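Local coordinates for protein aminopeptidase YwaD (Bacillus subtilis, PDB 6HC6) that removes N-terminal amino acids, among them arginine, lysine and leucine, from peptides as a secreted, monomeric aminopeptidase with two zinc ions, at residues P375-E378 with D382-N385. Residues are numbered along the deposited sequence; the frame is centred on the assembly and turned at random.
Sequences PFHE and DSAN
With chi1 of Ser383 at 70°, OG lies between its own backbone N and carbonyl carbon and faces the short helix 373-378, while His377, its CG anti to the backbone N (chi1 -176°), keeps CB against that OG and turns ND1 toward two waters. The contact packs that helix against strand 382-389, which follows it after a short loop and runs between strands 316-322 (parallel) and 334-339 (antiparallel) in the mixed central sheet of the M28 zinc-peptidase fold. Ser383 CB rests on Phe376 CB at 3.8 Å, but the phenyl ring leads away from the strand to meet the ring of Tyr246, and the side chain also packs on Val305 of helix 299-306. OG sits 3.5 Å from His377 CB, near the plane of the imidazole at its edge, and is hydrogen-bonded to His373 O in the first turn of the same helix. No direct hydrogen bond links the two segments; water does the bridging. One water lies 2.8 Å from His377 ND1 and donates to Ser383 O, a carbonyl also bonded by Asn345 ND2. A second accepts from Ser383 N (2.9 Å) and, only weakly, from His377 ND1.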
# COMPACT_ATOMS: atom_id res chain seq x y z
N PRO A 375 10.83 5.20 -0.42
CA PRO A 375 12.04 5.04 -1.24
C PRO A 375 12.63 6.36 -1.70
O PRO A 375 13.86 6.46 -1.84
CB PRO A 375 11.53 4.20 -2.43
CG PRO A 375 10.42 3.42 -1.86
CD PRO A 375 9.73 4.35 -0.90
N PHE A 376 11.80 7.37 -1.95
CA PHE A 376 12.34 8.69 -2.29
C PHE A 376 13.13 9.25 -1.13
O PHE A 376 14.25 9.74 -1.30
CB PHE A 376 11.20 9.63 -2.69
CG PHE A 376 10.63 9.33 -4.03
CD1 PHE A 376 11.20 9.87 -5.18
CD2 PHE A 376 9.54 8.48 -4.16
CE1 PHE A 376 10.68 9.59 -6.43
CE2 PHE A 376 9.01 8.19 -5.41
CZ PHE A 376 9.59 8.75 -6.56
N HIS A 377 12.57 9.17 0.08
CA HIS A 377 13.26 9.67 1.27
C HIS A 377 14.58 8.94 1.48
O HIS A 377 15.60 9.56 1.82
CB HIS A 377 12.36 9.52 2.50
CG HIS A 377 12.96 10.08 3.75
ND1 HIS A 377 12.55 11.28 4.29
CD2 HIS A 377 13.94 9.62 4.56
CE1 HIS A 377 13.26 11.54 5.38
NE2 HIS A 377 14.10 10.55 5.57
N GLU A 378 14.58 7.61 1.27
CA GLU A 378 15.81 6.83 1.45
C GLU A 378 16.89 7.25 0.47
O GLU A 378 18.08 7.16 0.79
CB GLU A 378 15.51 5.35 1.30
CG GLU A 378 14.68 4.77 2.44
CD GLU A 378 14.31 3.32 2.19
OE1 GLU A 378 13.74 3.03 1.11
OE2 GLU A 378 14.61 2.47 3.06
N ASP A 382 13.47 14.97 -0.85
CA ASP A 382 12.36 15.44 -0.01
C ASP A 382 11.06 14.78 -0.44
O ASP A 382 10.66 14.88 -1.60
CB ASP A 382 12.23 16.96 -0.15
CG ASP A 382 13.40 17.71 0.42
OD1 ASP A 382 14.55 17.43 0.02
OD2 ASP A 382 13.16 18.64 1.23
N SER A 383 10.36 14.14 0.50
CA SER A 383 9.13 13.46 0.13
C SER A 383 8.18 13.45 1.32
O SER A 383 8.60 13.57 2.47
CB SER A 383 9.37 12.01 -0.30
OG SER A 383 9.75 11.22 0.82
N ALA A 384 6.91 13.28 1.03
CA ALA A 384 5.91 13.12 2.05
C ALA A 384 4.70 12.40 1.49
O ALA A 384 4.49 12.36 0.34
CB ALA A 384 5.47 14.43 2.60
N ASN A 385 3.91 11.87 2.40
CA ASN A 385 2.68 11.19 2.08
C ASN A 385 1.47 11.93 2.66
O ASN A 385 1.50 12.22 3.77
CB ASN A 385 2.72 9.78 2.63
CG ASN A 385 1.49 9.00 2.31
OD1 ASN A 385 0.97 9.09 1.27
ND2 ASN A 385 1.05 8.24 3.25
O HOH W 1 9.77 11.53 4.06
O HOH W 2 12.30 13.20 2.41